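Nonsense-mediated mRNA decay protein 2 (Saccharomyces cerevisiae, PDB 4LUN) takes part in nonsense-mediated decay of mRNAs containing premature stop codons and binds NAM7/UPF1 through its C-terminus, the present chain being its N-terminal MIF4G domain. Local coordinates at residues Thr38-Lys43 with Ala63-Tyr68; Ser98-His101 with Arg107-Ser110; Thr148-Tyr151 with Val155-Thr158; Phe211-Arg216 with Asn220-Leu225. All coordinates share one frame; numbering follows the deposited sequence.

From the N terminus the four contacts follow one another in series; none crosses another and none lies within another's loop. Interaction 1 closes a loop of 19 residues containing helix 52-60 and sets the approach to helix 69-81 against helix 34-44. Interaction 2 joins helices 87-104 and 106-116 across a tight turn, and meets interaction 1 through the E66-R107 salt bridge and F40 against L100. Interaction 3 seals the end of helix 130-152; its V155 and F156 pack on T109 of interaction 2. Interaction 4 folds the connection between helices 201-210 and 231-271, and its F211 touches T148 and E149 of interaction 3. Interactions 1 and 4 lie about 36 Å apart, centre to centre.

Interaction 1 (Thr38-Lys43 with Ala63-Tyr68); sequences TGFIKK and ASLEKY
Apolar packing in two groups makes this contact: F40 with L65, and T38 and I41 with Y68. No hydrogen bond joins helical residues 38-43 to residues 63-68. In the first group both methyls of L65 work on one ring: CD1 of L65 sits 3.8 Å from the centroid of the F40 ring and only 10° off its normal, a CH-pi contact over the face, while L65 CD2 lies 3.7 Å from F40 CD2, toward the root of the ring. The aromatic group gets there because F40 CG is anti to the backbone N (chi1 -177°). An alanine in place of F40 would probably leave both L65 methyls without the surface they lie on and open a gap between helix and loop.

In the second group the methyl CG2 of T38 approaches Y68 OH at 3.4 Å, and I41 CG1 stands 4.3 Å from Y68 CD1; both come obliquely to the ring. The T38 hydroxyl is engaged within its own helix, OG1 bonding I34 O.

Y68 occupies the N-cap position of helix 69-81, and its N bonds L65 O at 2.9 Å. F40 touches L56 and L65 touches L60, both of helix 52-60, and each of the pair also meets I72 of helix 69-81, so the contact packs three successive helices of this MIF4G HEAT-repeat domain together with the loop entering the third.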
loop_
_atom_site.group_PDB
_atom_site.type_symbol
_atom_site.label_atom_id
_atom_site.label_comp_id
_atom_site.label_asym_id
_atom_site.label_seq_id
_atom_site.Cartn_x
_atom_site.Cartn_y
_atom_site.Cartn_z
ATOM N N THR A 38 -8.583 -6.886 29.494
ATOM C CA THR A 38 -7.207 -7.282 29.228
ATOM C C THR A 38 -7.172 -8.555 28.385
ATOM O O THR A 38 -6.237 -8.767 27.615
ATOM C CB THR A 38 -6.394 -7.492 30.523
ATOM O OG1 THR A 38 -7.065 -8.435 31.362
ATOM C CG2 THR A 38 -6.232 -6.191 31.265
ATOM N N GLY A 39 -8.193 -9.395 28.531
ATOM C CA GLY A 39 -8.301 -10.606 27.740
ATOM C C GLY A 39 -8.520 -10.259 26.275
ATOM O O GLY A 39 -8.082 -10.983 25.377
ATOM N N PHE A 40 -9.197 -9.143 26.033
ATOM C CA PHE A 40 -9.391 -8.659 24.667
ATOM C C PHE A 40 -8.071 -8.186 24.046
ATOM O O PHE A 40 -7.765 -8.521 22.899
ATOM C CB PHE A 40 -10.440 -7.544 24.628
ATOM C CG PHE A 40 -10.741 -7.043 23.236
ATOM C CD1 PHE A 40 -11.516 -7.794 22.369
ATOM C CD2 PHE A 40 -10.251 -5.822 22.801
ATOM C CE1 PHE A 40 -11.791 -7.339 21.089
ATOM C CE2 PHE A 40 -10.531 -5.363 21.521
ATOM C CZ PHE A 40 -11.297 -6.128 20.671
ATOM N N ILE A 41 -7.295 -7.410 24.803
ATOM C CA ILE A 41 -5.995 -6.926 24.334
ATOM C C ILE A 41 -5.060 -8.081 23.992
ATOM O O ILE A 41 -4.362 -8.049 22.972
ATOM C CB ILE A 41 -5.304 -6.026 25.379
ATOM C CG1 ILE A 41 -6.136 -4.776 25.653
ATOM C CG2 ILE A 41 -3.911 -5.617 24.907
ATOM C CD1 ILE A 41 -6.376 -3.941 24.443
ATOM N N LYS A 42 -5.046 -9.099 24.848
ATOM C CA LYS A 42 -4.222 -10.279 24.614
ATOM C C LYS A 42 -4.618 -10.999 23.335
ATOM O O LYS A 42 -3.766 -11.511 22.611
ATOM C CB LYS A 42 -4.303 -11.249 25.796
ATOM C CG LYS A 42 -3.309 -10.954 26.897
ATOM C CD LYS A 42 -3.305 -12.060 27.940
ATOM C CE LYS A 42 -4.189 -11.711 29.122
ATOM N NZ LYS A 42 -4.350 -12.869 30.052
ATOM N N LYS A 43 -5.915 -11.044 23.061
ATOM C CA LYS A 43 -6.399 -11.664 21.836
ATOM C C LYS A 43 -5.961 -10.857 20.602
ATOM O O LYS A 43 -5.540 -11.432 19.592
ATOM C CB LYS A 43 -7.920 -11.829 21.883
ATOM C CG LYS A 43 -8.418 -13.090 21.190
ATOM C CD LYS A 43 -9.917 -13.261 21.363
ATOM C CE LYS A 43 -10.264 -13.762 22.755
ATOM N NZ LYS A 43 -11.631 -13.325 23.162
ATOM N N ALA A 63 -18.177 -7.274 25.620
ATOM C CA ALA A 63 -17.325 -6.477 26.496
ATOM C C ALA A 63 -17.534 -4.986 26.305
ATOM O O ALA A 63 -17.756 -4.514 25.187
ATOM C CB ALA A 63 -15.867 -6.832 26.285
ATOM N N SER A 64 -17.462 -4.256 27.413
ATOM C CA SER A 64 -17.392 -2.806 27.399
ATOM C C SER A 64 -15.923 -2.440 27.461
ATOM O O SER A 64 -15.281 -2.573 28.506
ATOM C CB SER A 64 -18.113 -2.208 28.601
ATOM O OG SER A 64 -17.789 -0.835 28.741
ATOM N N LEU A 65 -15.404 -1.971 26.336
ATOM C CA LEU A 65 -13.976 -1.768 26.147
ATOM C C LEU A 65 -13.580 -0.292 26.178
ATOM O O LEU A 65 -12.421 0.049 25.938
ATOM C CB LEU A 65 -13.569 -2.374 24.807
ATOM C CG LEU A 65 -13.763 -3.880 24.653
ATOM C CD1 LEU A 65 -13.820 -4.280 23.193
ATOM C CD2 LEU A 65 -12.635 -4.616 25.341
ATOM N N GLU A 66 -14.541 0.575 26.483
ATOM C CA GLU A 66 -14.345 2.027 26.404
ATOM C C GLU A 66 -13.118 2.575 27.145
ATOM O O GLU A 66 -12.397 3.426 26.629
ATOM C CB GLU A 66 -15.604 2.752 26.892
ATOM C CG GLU A 66 -15.708 4.193 26.423
ATOM C CD GLU A 66 -16.005 4.297 24.936
ATOM O OE1 GLU A 66 -15.329 5.092 24.248
ATOM O OE2 GLU A 66 -16.919 3.587 24.459
ATOM N N LYS A 67 -12.879 2.105 28.361
ATOM C CA LYS A 67 -11.782 2.648 29.152
ATOM C C LYS A 67 -10.433 2.092 28.709
ATOM O O LYS A 67 -9.388 2.591 29.131
ATOM C CB LYS A 67 -11.998 2.403 30.649
ATOM C CG LYS A 67 -12.748 1.123 30.966
ATOM C CD LYS A 67 -14.248 1.369 31.118
ATOM C CE LYS A 67 -15.038 0.646 30.032
ATOM N NZ LYS A 67 -14.423 -0.667 29.691
ATOM N N TYR A 68 -10.458 1.057 27.869
ATOM C CA TYR A 68 -9.225 0.503 27.307
ATOM C C TYR A 68 -9.016 0.943 25.853
ATOM O O TYR A 68 -8.131 0.435 25.169
ATOM C CB TYR A 68 -9.215 -1.031 27.401
ATOM C CG TYR A 68 -8.650 -1.586 28.702
ATOM C CD1 TYR A 68 -7.374 -2.136 28.751
ATOM C CD2 TYR A 68 -9.391 -1.555 29.878
ATOM C CE1 TYR A 68 -6.853 -2.641 29.936
ATOM C CE2 TYR A 68 -8.879 -2.059 31.065
ATOM C CZ TYR A 68 -7.613 -2.596 31.089
ATOM O OH TYR A 68 -7.101 -3.099 32.270
#

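Interaction 2 (Ser98-His101 with Arg107-Ser110); sequences SGLH and RFTS
H101 and T109 bring the backbones of helical residues 98-101 and 107-110 to within 6.0 Å, CA to CA, their nearest approach. Helix 87-104 ends and helix 106-116 begins between them, so the contact lies at the junction between two consecutive helices of the HEAT-repeat MIF4G domain. L100 and F108 each point their CB toward the opposing segment.

L100 comes down on one face of the F108 ring. CB of L100 is 3.9 Å from the F108 ring centroid and 22° off the normal, a CH-pi contact displaced toward the rim, with L100 CD1 3.8 Å from F108 CZ. F108 CD2 also comes within 4.0 Å of H101 N, which stands obliquely to the ring. V76 of helix 69-81 touches both L100 and F108.

The polar half is buried as well. A first torsion that swings CG of H101 to the carbonyl-carbon side (chi1 169°) lets the imidazole reach the second helix and present its ND1 edge to T109. Its other nitrogen, NE2, bonds N13 O of helix 3-17, which fixes the ring from two sides and ties the junction to the N-terminal helix. The hydrogen bond between H101 ND1 and T109 OG1 is 2.7 Å long (angle 151°), with either group able to donate and the oxygen near the imidazole plane.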
loop_
_atom_site.group_PDB
_atom_site.type_symbol
_atom_site.label_atom_id
_atom_site.label_comp_id
_atom_site.label_asym_id
_atom_site.label_seq_id
_atom_site.Cartn_x
_atom_site.Cartn_y
_atom_site.Cartn_z
ATOM N N SER A 98 -13.384 -3.364 11.046
ATOM C CA SER A 98 -14.756 -2.926 10.782
ATOM C C SER A 98 -15.615 -3.010 12.043
ATOM O O SER A 98 -16.399 -2.105 12.315
ATOM C CB SER A 98 -15.397 -3.737 9.656
ATOM O OG SER A 98 -14.770 -3.463 8.415
ATOM N N GLY A 99 -15.461 -4.093 12.799
ATOM C CA GLY A 99 -16.179 -4.258 14.055
ATOM C C GLY A 99 -15.843 -3.167 15.052
ATOM O O GLY A 99 -16.727 -2.581 15.676
ATOM N N LEU A 100 -14.554 -2.888 15.197
ATOM C CA LEU A 100 -14.100 -1.863 16.119
ATOM C C LEU A 100 -14.589 -0.496 15.672
ATOM O O LEU A 100 -15.000 0.313 16.495
ATOM C CB LEU A 100 -12.578 -1.886 16.237
ATOM C CG LEU A 100 -12.042 -2.984 17.152
ATOM C CD1 LEU A 100 -10.573 -3.224 16.878
ATOM C CD2 LEU A 100 -12.266 -2.594 18.609
ATOM N N HIS A 101 -14.549 -0.245 14.367
ATOM C CA HIS A 101 -15.053 1.010 13.821
ATOM C C HIS A 101 -16.564 1.142 14.051
ATOM O O HIS A 101 -17.077 2.232 14.326
ATOM C CB HIS A 101 -14.720 1.117 12.318
ATOM C CG HIS A 101 -15.419 2.240 11.628
ATOM N ND1 HIS A 101 -15.091 3.563 11.834
ATOM C CD2 HIS A 101 -16.449 2.242 10.748
ATOM C CE1 HIS A 101 -15.882 4.329 11.107
ATOM N NE2 HIS A 101 -16.720 3.553 10.439
ATOM N N ARG A 107 -13.659 8.110 17.255
ATOM C CA ARG A 107 -12.738 8.146 18.385
ATOM C C ARG A 107 -11.772 6.954 18.376
ATOM O O ARG A 107 -10.719 7.015 18.999
ATOM C CB ARG A 107 -13.473 8.291 19.727
ATOM C CG ARG A 107 -14.447 7.183 20.052
ATOM C CD ARG A 107 -15.295 7.551 21.273
ATOM N NE ARG A 107 -16.006 6.385 21.794
ATOM C CZ ARG A 107 -17.213 6.002 21.389
ATOM N NH1 ARG A 107 -17.860 6.698 20.463
ATOM N NH2 ARG A 107 -17.781 4.922 21.911
ATOM N N PHE A 108 -12.117 5.888 17.648
ATOM C CA PHE A 108 -11.176 4.795 17.392
ATOM C C PHE A 108 -10.476 4.982 16.047
ATOM O O PHE A 108 -9.251 4.931 15.964
ATOM C CB PHE A 108 -11.888 3.439 17.413
ATOM C CG PHE A 108 -11.099 2.319 16.779
ATOM C CD1 PHE A 108 -10.101 1.666 17.482
ATOM C CD2 PHE A 108 -11.373 1.906 15.479
ATOM C CE1 PHE A 108 -9.381 0.634 16.903
ATOM C CE2 PHE A 108 -10.659 0.871 14.893
ATOM C CZ PHE A 108 -9.658 0.236 15.606
ATOM N N THR A 109 -11.261 5.196 14.998
ATOM C CA THR A 109 -10.717 5.204 13.630
ATOM C C THR A 109 -9.829 6.403 13.301
ATOM O O THR A 109 -8.819 6.261 12.592
ATOM C CB THR A 109 -11.846 5.039 12.585
ATOM O OG1 THR A 109 -12.661 3.922 12.968
ATOM C CG2 THR A 109 -11.272 4.793 11.195
ATOM N N SER A 110 -10.190 7.583 13.792
ATOM C CA SER A 110 -9.373 8.776 13.556
ATOM C C SER A 110 -7.919 8.636 14.026
ATOM O O SER A 110 -6.992 8.782 13.209
ATOM C CB SER A 110 -10.042 10.056 14.094
ATOM O OG SER A 110 -9.134 11.147 14.096
#

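Interaction 3 (Thr148-Tyr151 with Val155-Thr158); sequences TELY and VFRT
L150 O takes two backbone N-H groups from across the turn and is the main polar link between residues 148-151 and 155-158. V155 N donates to L150 O at 2.9 Å from nearly straight ahead of the carbonyl, with a C=O...N angle of 174°. F156 N reaches the same L150 O at 3.2 Å from well above the carbonyl plane; its own N-H points fairly straight at the oxygen, at 168°, and the V155 N-H is the more bent of the two. Two consecutive amides are thus satisfied by one acceptor.

The carbonyl of F156 fares otherwise. Buried here, F156 O has no hydrogen-bond partner; Y151 CA makes a C-H...O contact with it at 3.2 Å. Separately, ring atom CD1 of Y151 lies 3.1 Å from F156 O, which stands at the ring edge, and R157 O follows along that edge in the ring plane. The Y151 ring, swung beside its own carbonyl carbon by a chi1 of 167°, offers this edge to the two carbonyls, while OH is held by Y227 N. V155 O accepts from W17 NE1, and the R157 guanidinium pairs with D161 and lies against W17 in a cation-pi contact.

Among the side chains, L150 and F156 run side by side, L150 CD1 3.6 Å from F156 CE2; F156 packs on L112 and L113 of helix 106-116, L150 on I97 of helix 87-104. V155 N and F156 N thus turn back onto L150 O in the last turn of helix 130-152, closing the helix end with main-chain bonds within this all-helical MIF4G domain.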
loop_
_atom_site.group_PDB
_atom_site.type_symbol
_atom_site.label_atom_id
_atom_site.label_comp_id
_atom_site.label_asym_id
_atom_site.label_seq_id
_atom_site.Cartn_x
_atom_site.Cartn_y
_atom_site.Cartn_z
ATOM N N THR A 148 -5.692 -0.119 1.587
ATOM C CA THR A 148 -6.633 -0.047 0.479
ATOM C C THR A 148 -7.867 -0.909 0.737
ATOM O O THR A 148 -8.993 -0.507 0.403
ATOM C CB THR A 148 -5.952 -0.399 -0.851
ATOM O OG1 THR A 148 -4.837 0.478 -1.031
ATOM C CG2 THR A 148 -6.907 -0.164 -2.013
ATOM N N GLU A 149 -7.667 -2.064 1.362
ATOM C CA GLU A 149 -8.792 -2.939 1.672
ATOM C C GLU A 149 -9.717 -2.249 2.674
ATOM O O GLU A 149 -10.953 -2.375 2.590
ATOM C CB GLU A 149 -8.325 -4.285 2.235
ATOM C CG GLU A 149 -7.424 -5.119 1.325
ATOM C CD GLU A 149 -8.140 -5.746 0.135
ATOM O OE1 GLU A 149 -9.344 -5.473 -0.084
ATOM O OE2 GLU A 149 -7.480 -6.520 -0.592
ATOM N N LEU A 150 -9.129 -1.503 3.609
ATOM C CA LEU A 150 -9.928 -0.768 4.599
ATOM C C LEU A 150 -10.552 0.501 4.024
ATOM O O LEU A 150 -11.562 1.007 4.536
ATOM C CB LEU A 150 -9.093 -0.421 5.840
ATOM C CG LEU A 150 -8.739 -1.631 6.690
ATOM C CD1 LEU A 150 -7.642 -1.260 7.689
ATOM C CD2 LEU A 150 -9.991 -2.124 7.417
ATOM N N TYR A 151 -9.933 1.026 2.978
ATOM C CA TYR A 151 -10.516 2.127 2.239
ATOM C C TYR A 151 -11.765 1.623 1.530
ATOM O O TYR A 151 -12.812 2.277 1.555
ATOM C CB TYR A 151 -9.506 2.697 1.223
ATOM C CG TYR A 151 -10.175 3.626 0.232
ATOM C CD1 TYR A 151 -10.338 4.970 0.518
ATOM C CD2 TYR A 151 -10.664 3.149 -0.981
ATOM C CE1 TYR A 151 -10.977 5.810 -0.373
ATOM C CE2 TYR A 151 -11.304 3.976 -1.870
ATOM C CZ TYR A 151 -11.457 5.305 -1.571
ATOM O OH TYR A 151 -12.080 6.133 -2.479
ATOM N N VAL A 155 -13.756 2.326 5.941
ATOM C CA VAL A 155 -13.172 2.630 7.244
ATOM C C VAL A 155 -12.200 3.802 7.131
ATOM O O VAL A 155 -12.327 4.809 7.840
ATOM C CB VAL A 155 -12.455 1.398 7.824
ATOM C CG1 VAL A 155 -11.725 1.766 9.113
ATOM C CG2 VAL A 155 -13.464 0.292 8.085
ATOM N N PHE A 156 -11.229 3.658 6.234
ATOM C CA PHE A 156 -10.215 4.677 5.970
ATOM C C PHE A 156 -10.587 5.447 4.710
ATOM O O PHE A 156 -10.330 4.966 3.612
ATOM C CB PHE A 156 -8.873 4.009 5.690
ATOM C CG PHE A 156 -8.174 3.451 6.900
ATOM C CD1 PHE A 156 -8.595 3.737 8.188
ATOM C CD2 PHE A 156 -7.051 2.650 6.729
ATOM C CE1 PHE A 156 -7.921 3.221 9.286
ATOM C CE2 PHE A 156 -6.368 2.130 7.821
ATOM C CZ PHE A 156 -6.803 2.419 9.106
ATOM N N ARG A 157 -11.143 6.644 4.845
ATOM C CA ARG A 157 -11.703 7.331 3.687
ATOM C C ARG A 157 -10.956 8.568 3.232
ATOM O O ARG A 157 -10.709 8.740 2.041
ATOM C CB ARG A 157 -13.154 7.738 3.972
ATOM C CG ARG A 157 -13.969 6.638 4.633
ATOM C CD ARG A 157 -15.432 7.063 4.787
ATOM N NE ARG A 157 -15.607 8.162 5.735
ATOM C CZ ARG A 157 -16.778 8.747 5.972
ATOM N NH1 ARG A 157 -17.867 8.335 5.335
ATOM N NH2 ARG A 157 -16.867 9.745 6.840
ATOM N N THR A 158 -10.646 9.455 4.173
ATOM C CA THR A 158 -10.147 10.775 3.809
ATOM C C THR A 158 -9.448 11.418 4.997
ATOM O O THR A 158 -9.716 11.068 6.142
ATOM C CB THR A 158 -11.316 11.683 3.333
ATOM O OG1 THR A 158 -10.843 13.020 3.127
ATOM C CG2 THR A 158 -12.428 11.713 4.378
#

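Interaction 4 (Phe211-Arg216 with Asn220-Leu225); sequences FAPLFR and NSWDDL
W222 lays the six-membered ring of its indole over P213, and this CH-pi contact is the centre of the meeting between residues 211-216 and 220-225. P213 CG stands 3.7 Å from the centroid of that ring and 3° off its normal, practically above the middle, and P213 CD is 3.8 Å from W222 CZ3. The pyrrolidine therefore covers one face of the six-membered ring.

Apolar contacts at the indole rim form the second group. L214 CD2 lies in the indole plane, 4.0 Å from W222 CE3. The side chains of F211 and W222 cross at about a right angle, F211 CD1 being 3.8 Å from W222 CH2. W222 CH2 and CZ3 lie at the edge of the F211 ring. With CG of W222 anti to its carbonyl carbon (chi1 -71°), the benzo end is directed into the group of F211, P213 and L214.

Polar bonds shape each segment rather than joining the two. D223 N bonds N220 O at 3.0 Å across a type I beta turn that holds W222, and L214 N bonds F211 O. S221 OG, 3.8 Å from P213 CB, has its hydrogen bond with D219.

A serine in place of W222 would probably leave the P213 ring without its aromatic cover and D3 of helix 3-17 without its indole N-H partner. The contact between the segments is thus apolar and CH-pi in nature, without a hydrogen bond between them, while W222 NE1 bonds D3 and ties the loop to the N-terminal helix.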
loop_
_atom_site.group_PDB
_atom_site.type_symbol
_atom_site.label_atom_id
_atom_site.label_comp_id
_atom_site.label_asym_id
_atom_site.label_seq_id
_atom_site.Cartn_x
_atom_site.Cartn_y
_atom_site.Cartn_z
ATOM N N PHE A 211 -5.662 -4.361 -7.381
ATOM C CA PHE A 211 -6.791 -3.435 -7.339
ATOM C C PHE A 211 -7.183 -2.919 -8.716
ATOM O O PHE A 211 -7.472 -1.738 -8.896
ATOM C CB PHE A 211 -6.495 -2.289 -6.365
ATOM C CG PHE A 211 -6.216 -2.761 -4.964
ATOM C CD1 PHE A 211 -7.249 -3.197 -4.150
ATOM C CD2 PHE A 211 -4.921 -2.804 -4.471
ATOM C CE1 PHE A 211 -6.999 -3.640 -2.853
ATOM C CE2 PHE A 211 -4.658 -3.246 -3.191
ATOM C CZ PHE A 211 -5.693 -3.672 -2.372
ATOM N N ALA A 212 -7.198 -3.837 -9.685
ATOM C CA ALA A 212 -7.466 -3.513 -11.093
ATOM C C ALA A 212 -8.714 -2.676 -11.393
ATOM O O ALA A 212 -8.663 -1.806 -12.272
ATOM C CB ALA A 212 -7.464 -4.787 -11.944
ATOM N N PRO A 213 -9.836 -2.928 -10.689
ATOM C CA PRO A 213 -10.997 -2.099 -11.031
ATOM C C PRO A 213 -10.772 -0.604 -10.842
ATOM O O PRO A 213 -11.488 0.178 -11.452
ATOM C CB PRO A 213 -12.081 -2.594 -10.068
ATOM C CG PRO A 213 -11.681 -3.991 -9.744
ATOM C CD PRO A 213 -10.190 -3.993 -9.727
ATOM N N LEU A 214 -9.789 -0.204 -10.037
ATOM C CA LEU A 214 -9.499 1.219 -9.894
ATOM C C LEU A 214 -8.840 1.780 -11.140
ATOM O O LEU A 214 -8.753 2.986 -11.294
ATOM C CB LEU A 214 -8.616 1.479 -8.653
ATOM C CG LEU A 214 -9.197 1.060 -7.302
ATOM C CD1 LEU A 214 -8.233 1.375 -6.168
ATOM C CD2 LEU A 214 -10.526 1.777 -7.046
ATOM N N PHE A 215 -8.375 0.911 -12.039
ATOM C CA PHE A 215 -7.573 1.357 -13.180
ATOM C C PHE A 215 -8.220 1.094 -14.527
ATOM O O PHE A 215 -7.677 1.459 -15.579
ATOM C CB PHE A 215 -6.184 0.724 -13.118
ATOM C CG PHE A 215 -5.389 1.207 -11.957
ATOM C CD1 PHE A 215 -4.684 2.399 -12.046
ATOM C CD2 PHE A 215 -5.405 0.520 -10.755
ATOM C CE1 PHE A 215 -3.964 2.865 -10.959
ATOM C CE2 PHE A 215 -4.698 0.985 -9.661
ATOM C CZ PHE A 215 -3.975 2.171 -9.771
ATOM N N ARG A 216 -9.391 0.477 -14.491
ATOM C CA ARG A 216 -10.137 0.183 -15.709
ATOM C C ARG A 216 -11.454 0.960 -15.743
ATOM O O ARG A 216 -12.358 0.694 -14.959
ATOM C CB ARG A 216 -10.372 -1.323 -15.826
ATOM C CG ARG A 216 -9.097 -2.148 -15.655
ATOM C CD ARG A 216 -9.184 -3.483 -16.381
ATOM N NE ARG A 216 -7.926 -4.229 -16.353
ATOM C CZ ARG A 216 -6.877 -3.969 -17.131
ATOM N NH1 ARG A 216 -6.915 -2.966 -18.000
ATOM N NH2 ARG A 216 -5.782 -4.710 -17.036
ATOM N N ASN A 220 -16.974 -0.915 -13.262
ATOM C CA ASN A 220 -17.697 -0.127 -12.271
ATOM C C ASN A 220 -17.981 -0.870 -10.962
ATOM O O ASN A 220 -18.674 -0.352 -10.092
ATOM C CB ASN A 220 -19.022 0.365 -12.853
ATOM C CG ASN A 220 -18.841 1.223 -14.083
ATOM O OD1 ASN A 220 -17.764 1.764 -14.327
ATOM N ND2 ASN A 220 -19.905 1.357 -14.867
ATOM N N SER A 221 -17.422 -2.068 -10.820
ATOM C CA SER A 221 -17.727 -2.938 -9.687
ATOM C C SER A 221 -17.488 -2.311 -8.308
ATOM O O SER A 221 -18.173 -2.656 -7.347
ATOM C CB SER A 221 -16.950 -4.247 -9.806
ATOM O OG SER A 221 -15.559 -3.995 -9.896
ATOM N N TRP A 222 -16.535 -1.382 -8.213
ATOM C CA TRP A 222 -16.213 -0.765 -6.922
ATOM C C TRP A 222 -16.696 0.681 -6.777
ATOM O O TRP A 222 -16.398 1.332 -5.774
ATOM C CB TRP A 222 -14.700 -0.845 -6.632
ATOM C CG TRP A 222 -14.213 -2.224 -6.328
ATOM C CD1 TRP A 222 -14.975 -3.330 -6.101
ATOM C CD2 TRP A 222 -12.841 -2.647 -6.222
ATOM N NE1 TRP A 222 -14.165 -4.420 -5.859
ATOM C CE2 TRP A 222 -12.855 -4.028 -5.930
ATOM C CE3 TRP A 222 -11.611 -1.993 -6.345
ATOM C CZ2 TRP A 222 -11.676 -4.768 -5.757
ATOM C CZ3 TRP A 222 -10.438 -2.738 -6.178
ATOM C CH2 TRP A 222 -10.488 -4.109 -5.888
ATOM N N ASP A 223 -17.468 1.172 -7.746
ATOM C CA ASP A 223 -17.954 2.549 -7.693
ATOM C C ASP A 223 -18.694 2.898 -6.398
ATOM O O ASP A 223 -18.570 4.016 -5.905
ATOM C CB ASP A 223 -18.869 2.854 -8.887
ATOM C CG ASP A 223 -18.107 3.023 -10.186
ATOM O OD1 ASP A 223 -16.848 3.010 -10.175
ATOM O OD2 ASP A 223 -18.778 3.196 -11.232
ATOM N N ASP A 224 -19.462 1.954 -5.853
ATOM C CA ASP A 224 -20.216 2.201 -4.622
ATOM C C ASP A 224 -19.309 2.229 -3.398
ATOM O O ASP A 224 -19.732 2.633 -2.310
ATOM C CB ASP A 224 -21.269 1.110 -4.394
ATOM C CG ASP A 224 -22.446 1.216 -5.335
ATOM O OD1 ASP A 224 -22.601 2.263 -6.000
ATOM O OD2 ASP A 224 -23.228 0.241 -5.395
ATOM N N LEU A 225 -18.070 1.782 -3.575
ATOM C CA LEU A 225 -17.137 1.669 -2.463
ATOM C C LEU A 225 -16.208 2.869 -2.386
ATOM O O LEU A 225 -15.543 3.083 -1.374
ATOM C CB LEU A 225 -16.300 0.406 -2.594
ATOM C CG LEU A 225 -17.081 -0.893 -2.721
ATOM C CD1 LEU A 225 -16.116 -2.079 -2.906
ATOM C CD2 LEU A 225 -17.952 -1.073 -1.498
#